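Halorhodopsin (Halobacterium salinarum, PDB 2JAF) probably works as a light-driven chloride pump of the archaeal membrane, with a bound retinal as its chromophore. Local coordinates at residues S104-P117 with D141-M153. The protein carries 2 engineered substitutions. Numbering follows the deposited sequence. Where two conformers were deposited one is given.
Sequences SQWGRYLTWALSTP and DIGMCVTGLAAAM. With RET (retinal), chain G; PLM (palmitic acid), chain D; PLM (palmitic acid), chain E.
Cys145 packs against the backbone between Trp112 and Ala113, where segments 106-117 and 141-153 of two transmembrane helices of the bacteriorhodopsin-like fold run nearly antiparallel (176°), their axes approaching to 8.4 Å. This middle part is tight and buried: Cys145 SG lies 3.6 Å from Trp112 C, and Cys145 CB meets Ala113 CB at 4.0 Å. With SG beside its own backbone N (chi1 -67°), the thiol is turned onto the chain of the facing helix and also approaches Thr116 OG1. Further along, the CB atoms of Tyr109 and Leu149 meet, while Leu149 CD1 sits at the edge of the tyrosine ring and Ala152 CB approaches it obliquely, 3.6 Å from Tyr109 CE2. The hydroxyl of Tyr109 is held beyond the pair by Glu219, which also bonds Ser104.

The end at Trp106 and Met153 is the more open one, for Met153 is partly exposed. The indole leads away from helix 141-153, and C2 of the chain E palmitic acid lies over one face, offset toward the rim. Met153 bends at chi2 and chi3 to bring CE to Trp106 CB (3.6 Å), with SD 4.8 Å from the centroid of the five-membered ring, an oblique Met-aromatic contact. An alanine in place of Trp106 would probably deprive the palmitate chain of its flat support and leave Met153 SD without its aromatic partner.

Retinal runs alongside the middle of the interface: the Trp112 ring has retinal C12 over one face and Arg108 O over the opposite one, and Gly148 CA packs on retinal C16. Toward Pro117 the methyl CG2 of Thr116 touches retinal C13. Thr116 OG1 lies an unusually short 2.4 Å from Asp141 OD2, a doubtful bond whose proton stays unassigned, because Trp112 O competes for it at 2.5 Å from Thr116 OG1.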
ATOM      1  N   SER A 104       4.087  -8.274  22.121  1.00 25.92           N
ATOM      2  CA  SER A 104       4.296  -7.225  21.128  1.00 25.08           C
ATOM      3  C   SER A 104       2.990  -6.794  20.469  1.00 23.94           C
ATOM      4  O   SER A 104       2.346  -7.581  19.782  1.00 24.95           O
ATOM      5  CB  SER A 104       5.268  -7.709  20.046  1.00 26.26           C
ATOM      6  OG  SER A 104       5.392  -6.750  19.009  1.00 25.92           O
ATOM      7  N   GLN A 105       2.602  -5.542  20.688  1.00 22.58           N
ATOM      8  CA  GLN A 105       1.380  -5.006  20.094  1.00 23.54           C
ATOM      9  C   GLN A 105       1.754  -4.540  18.694  1.00 23.43           C
ATOM     10  O   GLN A 105       1.685  -3.351  18.379  1.00 23.31           O
ATOM     11  CB  GLN A 105       0.856  -3.824  20.922  1.00 24.72           C
ATOM     12  CG  GLN A 105       0.555  -4.159  22.380  1.00 25.59           C
ATOM     13  CD  GLN A 105      -0.056  -2.990  23.145  1.00 27.11           C
ATOM     14  OE1 GLN A 105       0.424  -1.858  23.063  1.00 27.89           O
ATOM     15  NE2 GLN A 105      -1.110  -3.266  23.904  1.00 25.32           N
ATOM     16  N   TRP A 106       2.155  -5.487  17.852  1.00 24.53           N
ATOM     17  CA  TRP A 106       2.577  -5.161  16.496  1.00 23.56           C
ATOM     18  C   TRP A 106       1.484  -4.578  15.610  1.00 22.98           C
ATOM     19  O   TRP A 106       1.774  -3.987  14.568  1.00 22.08           O
ATOM     20  CB  TRP A 106       3.221  -6.377  15.816  1.00 22.63           C
ATOM     21  CG  TRP A 106       2.345  -7.577  15.643  1.00 24.99           C
ATOM     22  CD1 TRP A 106       2.289  -8.678  16.454  1.00 25.83           C
ATOM     23  CD2 TRP A 106       1.449  -7.833  14.557  1.00 24.97           C
ATOM     24  NE1 TRP A 106       1.421  -9.603  15.934  1.00 25.25           N
ATOM     25  CE2 TRP A 106       0.889  -9.112  14.770  1.00 25.80           C
ATOM     26  CE3 TRP A 106       1.065  -7.107  13.421  1.00 26.49           C
ATOM     27  CZ2 TRP A 106      -0.034  -9.682  13.889  1.00 25.36           C
ATOM     28  CZ3 TRP A 106       0.146  -7.674  12.546  1.00 25.96           C
ATOM     29  CH2 TRP A 106      -0.393  -8.951  12.787  1.00 27.87           C
ATOM     30  N   GLY A 107       0.230  -4.740  16.023  1.00 23.00           N
ATOM     31  CA  GLY A 107      -0.856  -4.176  15.248  1.00 22.11           C
ATOM     32  C   GLY A 107      -0.779  -2.657  15.270  1.00 24.38           C
ATOM     33  O   GLY A 107      -1.281  -1.989  14.367  1.00 22.08           O
ATOM     34  N   ARG A 108      -0.159  -2.090  16.300  1.00 22.43           N
ATOM     35  CA  ARG A 108      -0.044  -0.634  16.340  1.00 23.16           C
ATOM     36  C   ARG A 108       0.824  -0.184  15.173  1.00 23.38           C
ATOM     37  O   ARG A 108       0.449   0.698  14.400  1.00 25.32           O
ATOM     38  CB  ARG A 108       0.603  -0.161  17.645  1.00 20.28           C
ATOM     39  CG  ARG A 108      -0.263  -0.231  18.889  1.00 22.63           C
ATOM     40  CD  ARG A 108       0.484   0.395  20.074  1.00 19.32           C
ATOM     41  NE  ARG A 108      -0.233   0.303  21.341  1.00 20.82           N
ATOM     42  CZ  ARG A 108      -1.181   1.148  21.746  1.00 19.85           C
ATOM     43  NH1 ARG A 108      -1.551   2.172  20.979  1.00 19.02           N
ATOM     44  NH2 ARG A 108      -1.742   0.978  22.931  1.00 19.23           N
ATOM     45  N   TYR A 109       1.989  -0.813  15.044  1.00 24.67           N
ATOM     46  CA  TYR A 109       2.940  -0.465  14.002  1.00 26.11           C
ATOM     47  C   TYR A 109       2.336  -0.650  12.618  1.00 27.40           C
ATOM     48  O   TYR A 109       2.526   0.183  11.727  1.00 26.62           O
ATOM     49  CB  TYR A 109       4.222  -1.302  14.182  1.00 28.72           C
ATOM     50  CG  TYR A 109       4.616  -1.465  15.643  1.00 30.39           C
ATOM     51  CD1 TYR A 109       4.450  -0.415  16.554  1.00 34.25           C
ATOM     52  CD2 TYR A 109       5.123  -2.672  16.125  1.00 30.73           C
ATOM     53  CE1 TYR A 109       4.772  -0.567  17.904  1.00 33.91           C
ATOM     54  CE2 TYR A 109       5.447  -2.834  17.473  1.00 31.96           C
ATOM     55  CZ  TYR A 109       5.268  -1.778  18.358  1.00 34.62           C
ATOM     56  OH  TYR A 109       5.576  -1.934  19.691  1.00 36.17           O
ATOM     57  N   LEU A 110       1.576  -1.726  12.442  1.00 25.88           N
ATOM     58  CA  LEU A 110       0.940  -2.001  11.162  1.00 26.47           C
ATOM     59  C   LEU A 110      -0.122  -0.970  10.765  1.00 25.05           C
ATOM     60  O   LEU A 110      -0.135  -0.473   9.637  1.00 25.23           O
ATOM     61  CB  LEU A 110       0.288  -3.386  11.184  1.00 26.76           C
ATOM     62  CG  LEU A 110      -0.433  -3.753   9.883  1.00 30.46           C
ATOM     63  CD1 LEU A 110       0.601  -3.942   8.772  1.00 31.96           C
ATOM     64  CD2 LEU A 110      -1.253  -5.023  10.076  1.00 30.99           C
ATOM     65  N   THR A 111      -1.027  -0.647  11.686  0.50 24.40           N
ATOM     66  CA  THR A 111      -2.077   0.309  11.363  0.50 23.43           C
ATOM     67  C   THR A 111      -1.553   1.735  11.196  0.50 22.00           C
ATOM     68  O   THR A 111      -2.163   2.541  10.493  0.50 21.46           O
ATOM     69  CB  THR A 111      -3.201   0.290  12.416  0.50 23.95           C
ATOM     70  OG1 THR A 111      -2.713   0.803  13.658  0.50 23.38           O
ATOM     71  CG2 THR A 111      -3.697  -1.136  12.621  0.50 23.99           C
ATOM     72  N   TRP A 112      -0.424   2.050  11.827  1.00 22.27           N
ATOM     73  CA  TRP A 112       0.145   3.393  11.685  1.00 21.35           C
ATOM     74  C   TRP A 112       0.424   3.632  10.198  1.00 23.63           C
ATOM     75  O   TRP A 112       0.413   4.772   9.727  1.00 22.44           O
ATOM     76  CB  TRP A 112       1.468   3.543  12.453  1.00 21.56           C
ATOM     77  CG  TRP A 112       1.348   3.563  13.957  1.00 20.35           C
ATOM     78  CD1 TRP A 112       0.226   3.817  14.688  1.00 20.88           C
ATOM     79  CD2 TRP A 112       2.404   3.343  14.904  1.00 21.95           C
ATOM     80  NE1 TRP A 112       0.513   3.765  16.035  1.00 20.26           N
ATOM     81  CE2 TRP A 112       1.844   3.475  16.193  1.00 21.55           C
ATOM     82  CE3 TRP A 112       3.770   3.046  14.785  1.00 22.72           C
ATOM     83  CZ2 TRP A 112       2.601   3.316  17.361  1.00 21.89           C
ATOM     84  CZ3 TRP A 112       4.525   2.888  15.949  1.00 24.09           C
ATOM     85  CH2 TRP A 112       3.934   3.023  17.220  1.00 24.38           C
ATOM     86  N   ALA A 113       0.675   2.544   9.464  1.00 23.71           N
ATOM     87  CA  ALA A 113       0.967   2.625   8.035  1.00 24.75           C
ATOM     88  C   ALA A 113      -0.211   3.162   7.226  1.00 25.64           C
ATOM     89  O   ALA A 113      -0.052   3.540   6.068  1.00 25.89           O
ATOM     90  CB  ALA A 113       1.399   1.247   7.503  1.00 23.68           C
ATOM     91  N   LEU A 114      -1.393   3.189   7.838  1.00 24.90           N
ATOM     92  CA  LEU A 114      -2.579   3.727   7.181  1.00 25.70           C
ATOM     93  C   LEU A 114      -3.020   5.031   7.855  1.00 24.76           C
ATOM     94  O   LEU A 114      -3.383   5.991   7.180  1.00 26.06           O
ATOM     95  CB  LEU A 114      -3.729   2.717   7.219  1.00 27.31           C
ATOM     96  CG  LEU A 114      -5.049   3.217   6.621  1.00 29.68           C
ATOM     97  CD1 LEU A 114      -4.878   3.532   5.141  1.00 29.49           C
ATOM     98  CD2 LEU A 114      -6.123   2.164   6.821  1.00 30.29           C
ATOM     99  N   SER A 115      -2.976   5.070   9.183  1.00 24.17           N
ATOM    100  CA  SER A 115      -3.390   6.270   9.903  1.00 23.93           C
ATOM    101  C   SER A 115      -2.434   7.455   9.768  1.00 24.18           C
ATOM    102  O   SER A 115      -2.892   8.593   9.641  1.00 24.21           O
ATOM    103  CB  SER A 115      -3.610   5.966  11.391  1.00 24.18           C
ATOM    104  OG  SER A 115      -2.400   5.604  12.041  1.00 26.41           O
ATOM    105  N   THR A 116      -1.122   7.223   9.791  1.00 23.01           N
ATOM    106  CA  THR A 116      -0.223   8.369   9.670  1.00 22.57           C
ATOM    107  C   THR A 116      -0.307   8.989   8.279  1.00 23.35           C
ATOM    108  O   THR A 116      -0.207  10.209   8.133  1.00 21.38           O
ATOM    109  CB  THR A 116       1.249   8.046  10.105  1.00 22.26           C
ATOM    110  OG1 THR A 116       1.750   6.881   9.441  1.00 22.95           O
ATOM    111  CG2 THR A 116       1.294   7.806  11.597  1.00 22.71           C
ATOM    112  N   PRO A 117      -0.500   8.165   7.235  1.00 22.75           N
ATOM    113  CA  PRO A 117      -0.603   8.782   5.909  1.00 24.20           C
ATOM    114  C   PRO A 117      -1.872   9.650   5.832  1.00 25.49           C
ATOM    115  O   PRO A 117      -1.906  10.661   5.128  1.00 26.35           O
ATOM    116  CB  PRO A 117      -0.650   7.573   4.977  1.00 24.93           C
ATOM    117  CG  PRO A 117       0.265   6.618   5.665  1.00 24.39           C
ATOM    118  CD  PRO A 117      -0.191   6.728   7.112  1.00 23.81           C
ATOM    119  N   ASP A 141       6.739   7.936   4.956  1.00 22.70           N
ATOM    120  CA  ASP A 141       5.989   7.606   6.152  1.00 23.76           C
ATOM    121  C   ASP A 141       5.744   6.104   6.220  1.00 23.40           C
ATOM    122  O   ASP A 141       5.892   5.486   7.271  1.00 22.34           O
ATOM    123  CB  ASP A 141       4.659   8.358   6.150  1.00 24.08           C
ATOM    124  CG  ASP A 141       3.901   8.193   7.446  1.00 27.09           C
ATOM    125  OD1 ASP A 141       4.263   8.852   8.445  1.00 27.32           O
ATOM    126  OD2 ASP A 141       2.949   7.391   7.464  1.00 30.64           O
ATOM    127  N   ILE A 142       5.367   5.513   5.089  1.00 24.39           N
ATOM    128  CA  ILE A 142       5.118   4.080   5.050  1.00 23.01           C
ATOM    129  C   ILE A 142       6.411   3.339   5.379  1.00 23.12           C
ATOM    130  O   ILE A 142       6.395   2.347   6.104  1.00 24.25           O
ATOM    131  CB  ILE A 142       4.566   3.654   3.665  1.00 25.38           C
ATOM    132  CG1 ILE A 142       3.149   4.225   3.498  1.00 26.00           C
ATOM    133  CG2 ILE A 142       4.531   2.136   3.550  1.00 25.16           C
ATOM    134  CD1 ILE A 142       2.548   4.033   2.112  1.00 27.17           C
ATOM    135  N   GLY A 143       7.530   3.835   4.859  1.00 22.79           N
ATOM    136  CA  GLY A 143       8.815   3.215   5.140  1.00 21.28           C
ATOM    137  C   GLY A 143       9.134   3.250   6.626  1.00 21.20           C
ATOM    138  O   GLY A 143       9.637   2.275   7.191  1.00 21.43           O
ATOM    139  N   MET A 144       8.838   4.378   7.269  1.00 21.13           N
ATOM    140  CA  MET A 144       9.093   4.524   8.701  1.00 19.91           C
ATOM    141  C   MET A 144       8.290   3.477   9.465  1.00 19.66           C
ATOM    142  O   MET A 144       8.806   2.796  10.355  1.00 20.46           O
ATOM    143  CB  MET A 144       8.698   5.941   9.169  1.00 19.65           C
ATOM    144  CG  MET A 144       8.728   6.170  10.684  1.00 18.57           C
ATOM    145  SD  MET A 144       7.994   7.774  11.137  1.00 20.90           S
ATOM    146  CE  MET A 144       6.261   7.350  11.069  1.00 18.86           C
ATOM    147  N   CYS A 145       7.023   3.332   9.095  1.00 21.59           N
ATOM    148  CA  CYS A 145       6.154   2.382   9.765  1.00 21.84           C
ATOM    149  C   CYS A 145       6.539   0.922   9.571  1.00 21.65           C
ATOM    150  O   CYS A 145       6.529   0.153  10.531  1.00 20.02           O
ATOM    151  CB  CYS A 145       4.706   2.587   9.307  1.00 24.09           C
ATOM    152  SG  CYS A 145       4.017   4.157   9.845  1.00 22.94           S
ATOM    153  N   VAL A 146       6.871   0.541   8.343  1.00 22.48           N
ATOM    154  CA  VAL A 146       7.219  -0.852   8.077  1.00 24.71           C
ATOM    155  C   VAL A 146       8.576  -1.253   8.641  1.00 23.51           C
ATOM    156  O   VAL A 146       8.773  -2.407   9.035  1.00 23.38           O
ATOM    157  CB  VAL A 146       7.178  -1.175   6.564  1.00 28.18           C
ATOM    158  CG1 VAL A 146       5.773  -0.924   6.024  1.00 29.88           C
ATOM    159  CG2 VAL A 146       8.211  -0.349   5.811  1.00 29.22           C
ATOM    160  N   THR A 147       9.514  -0.315   8.693  1.00 22.38           N
ATOM    161  CA  THR A 147      10.810  -0.650   9.249  1.00 21.70           C
ATOM    162  C   THR A 147      10.668  -0.728  10.769  1.00 22.07           C
ATOM    163  O   THR A 147      11.382  -1.476  11.433  1.00 22.28           O
ATOM    164  CB  THR A 147      11.897   0.364   8.818  1.00 21.54           C
ATOM    165  OG1 THR A 147      11.452   1.705   9.064  1.00 23.96           O
ATOM    166  CG2 THR A 147      12.188   0.202   7.337  1.00 21.89           C
ATOM    167  N   GLY A 148       9.723   0.032  11.314  1.00 22.19           N
ATOM    168  CA  GLY A 148       9.485  -0.022  12.741  1.00 19.86           C
ATOM    169  C   GLY A 148       8.903  -1.384  13.079  1.00 20.69           C
ATOM    170  O   GLY A 148       9.239  -1.974  14.101  1.00 20.90           O
ATOM    171  N   LEU A 149       8.017  -1.883  12.221  1.00 20.47           N
ATOM    172  CA  LEU A 149       7.417  -3.198  12.440  1.00 20.95           C
ATOM    173  C   LEU A 149       8.528  -4.247  12.349  1.00 20.83           C
ATOM    174  O   LEU A 149       8.570  -5.207  13.131  1.00 21.57           O
ATOM    175  CB  LEU A 149       6.348  -3.487  11.375  1.00 21.92           C
ATOM    176  CG  LEU A 149       5.720  -4.890  11.398  1.00 21.27           C
ATOM    177  CD1 LEU A 149       5.120  -5.184  12.778  1.00 21.94           C
ATOM    178  CD2 LEU A 149       4.648  -4.985  10.323  1.00 23.97           C
ATOM    179  N   ALA A 150       9.436  -4.052  11.399  1.00 20.76           N
ATOM    180  CA  ALA A 150      10.545  -4.983  11.216  1.00 20.97           C
ATOM    181  C   ALA A 150      11.425  -5.019  12.462  1.00 20.93           C
ATOM    182  O   ALA A 150      11.906  -6.077  12.870  1.00 20.85           O
ATOM    183  CB  ALA A 150      11.370  -4.586  10.005  1.00 19.54           C
ATOM    184  N   ALA A 151      11.647  -3.856  13.062  1.00 22.00           N
ATOM    185  CA  ALA A 151      12.461  -3.791  14.272  1.00 20.34           C
ATOM    186  C   ALA A 151      11.834  -4.649  15.372  1.00 22.92           C
ATOM    187  O   ALA A 151      12.533  -5.381  16.076  1.00 21.66           O
ATOM    188  CB  ALA A 151      12.590  -2.338  14.738  1.00 21.28           C
ATOM    189  N   ALA A 152      10.513  -4.554  15.517  1.00 20.61           N
ATOM    190  CA  ALA A 152       9.800  -5.318  16.536  1.00 20.92           C
ATOM    191  C   ALA A 152       9.756  -6.821  16.250  1.00 21.17           C
ATOM    192  O   ALA A 152       9.835  -7.637  17.167  1.00 22.00           O
ATOM    193  CB  ALA A 152       8.376  -4.781  16.684  1.00 23.72           C
ATOM    194  N   MET A 153       9.634  -7.189  14.980  1.00 22.39           N
ATOM    195  CA  MET A 153       9.541  -8.602  14.599  1.00 20.86           C
ATOM    196  C   MET A 153      10.865  -9.353  14.475  1.00 22.86           C
ATOM    197  O   MET A 153      10.877 -10.585  14.449  1.00 20.17           O
ATOM    198  CB  MET A 153       8.779  -8.736  13.279  1.00 24.54           C
ATOM    199  CG  MET A 153       7.341  -8.247  13.332  1.00 25.55           C
ATOM    200  SD  MET A 153       6.309  -9.164  14.497  1.00 30.36           S
ATOM    201  CE  MET A 153       6.416  -8.088  15.975  1.00 27.78           C
TER
HETATM  202  C1  RET G 900       8.801   3.737  15.723  1.00 22.24           C
HETATM  203  C2  RET G 900      10.124   2.886  16.026  1.00 21.40           C
HETATM  204  C3  RET G 900      11.309   3.081  15.048  1.00 21.35           C
HETATM  205  C4  RET G 900      11.773   4.609  15.023  1.00 21.32           C
HETATM  206  C5  RET G 900      10.607   5.654  14.802  1.00 20.60           C
HETATM  207  C6  RET G 900       9.143   5.264  15.141  1.00 22.02           C
HETATM  208  C7  RET G 900       8.066   6.259  14.812  1.00 21.02           C
HETATM  209  C8  RET G 900       6.708   6.194  14.862  1.00 18.79           C
HETATM  210  C9  RET G 900       5.826   7.323  14.737  1.00 19.79           C
HETATM  211  C10 RET G 900       4.507   6.922  14.962  1.00 20.94           C
HETATM  212  C11 RET G 900       3.425   7.776  14.942  1.00 20.52           C
HETATM  213  C12 RET G 900       2.146   7.283  15.243  1.00 20.10           C
HETATM  214  C13 RET G 900       0.938   8.091  15.169  1.00 21.77           C
HETATM  215  C14 RET G 900      -0.237   7.341  15.469  1.00 22.82           C
HETATM  216  C15 RET G 900      -1.527   7.777  15.277  1.00 24.48           C
HETATM  217  C16 RET G 900       8.032   2.869  14.661  1.00 21.85           C
HETATM  218  C17 RET G 900       7.987   3.780  17.117  1.00 21.17           C
HETATM  219  C18 RET G 900      11.037   7.013  14.272  1.00 21.23           C
HETATM  220  C19 RET G 900       6.380   8.845  14.546  1.00 21.06           C
HETATM  221  C20 RET G 900       0.961   9.596  14.842  1.00 21.97           C
HETATM  222  C1  PLM D 700      -6.223  -3.650  11.701  1.00 59.99           C
HETATM  223  O1  PLM D 700      -6.797  -4.684  12.084  1.00 59.93           O
HETATM  224  O2  PLM D 700      -6.517  -2.521  12.153  1.00 60.88           O
HETATM  225  C2  PLM D 700      -5.132  -3.805  10.657  1.00 59.60           C
HETATM  226  C3  PLM D 700      -5.226  -2.880   9.448  1.00 59.28           C
HETATM  227  C4  PLM D 700      -4.039  -3.174   8.543  1.00 59.22           C
HETATM  228  C5  PLM D 700      -4.088  -2.280   7.323  1.00 59.53           C
HETATM  229  C6  PLM D 700      -2.821  -1.484   7.128  1.00 59.02           C
HETATM  230  C7  PLM D 700      -2.930  -0.893   5.737  1.00 59.00           C
HETATM  231  C8  PLM D 700      -1.726  -0.057   5.375  1.00 59.54           C
HETATM  232  C9  PLM D 700      -1.926   0.523   3.985  1.00 60.18           C
HETATM  233  CA  PLM D 700      -0.728   1.350   3.560  1.00 60.11           C
HETATM  234  CB  PLM D 700      -0.877   2.325   2.401  1.00 60.27           C
HETATM  235  CC  PLM D 700      -1.869   3.464   2.567  1.00 60.28           C
HETATM  236  CD  PLM D 700      -1.811   4.335   1.326  1.00 60.37           C
HETATM  237  CE  PLM D 700      -2.779   5.513   1.438  1.00 60.82           C
HETATM  238  CF  PLM D 700      -2.842   6.212   0.087  1.00 61.28           C
HETATM  239  CG  PLM D 700      -3.786   7.402   0.144  1.00 62.16           C
HETATM  240  C1  PLM E 701       3.638 -12.598  14.394  1.00 64.98           C
HETATM  241  O1  PLM E 701       2.665 -13.045  15.032  1.00 66.19           O
HETATM  242  O2  PLM E 701       4.743 -13.183  14.361  1.00 65.91           O
HETATM  243  C2  PLM E 701       3.443 -11.293  13.639  1.00 64.58           C
HETATM  244  C3  PLM E 701       3.409 -11.329  12.114  1.00 63.45           C
HETATM  245  C4  PLM E 701       3.163  -9.904  11.627  1.00 63.12           C
HETATM  246  C5  PLM E 701       3.088  -9.721  10.122  1.00 63.30           C
HETATM  247  C6  PLM E 701       1.713 -10.012   9.555  1.00 64.16           C
HETATM  248  C7  PLM E 701       1.069  -8.801   8.904  1.00 64.16           C
HETATM  249  C8  PLM E 701      -0.296  -9.137   8.341  1.00 64.29           C
HETATM  250  C9  PLM E 701      -0.907  -7.914   7.675  1.00 63.79           C
HETATM  251  CA  PLM E 701      -2.278  -8.201   7.092  1.00 64.41           C
HETATM  252  CB  PLM E 701      -2.925  -7.145   6.207  1.00 64.26           C
HETATM  253  CC  PLM E 701      -2.173  -6.783   4.936  1.00 64.87           C
HETATM  254  CD  PLM E 701      -2.960  -5.766   4.133  1.00 64.93           C
HETATM  255  CE  PLM E 701      -2.210  -5.395   2.855  1.00 64.88           C
HETATM  256  CF  PLM E 701      -2.355  -3.893   2.643  1.00 64.95           C
HETATM  257  CG  PLM E 701      -1.621  -3.436   1.393  1.00 65.31           C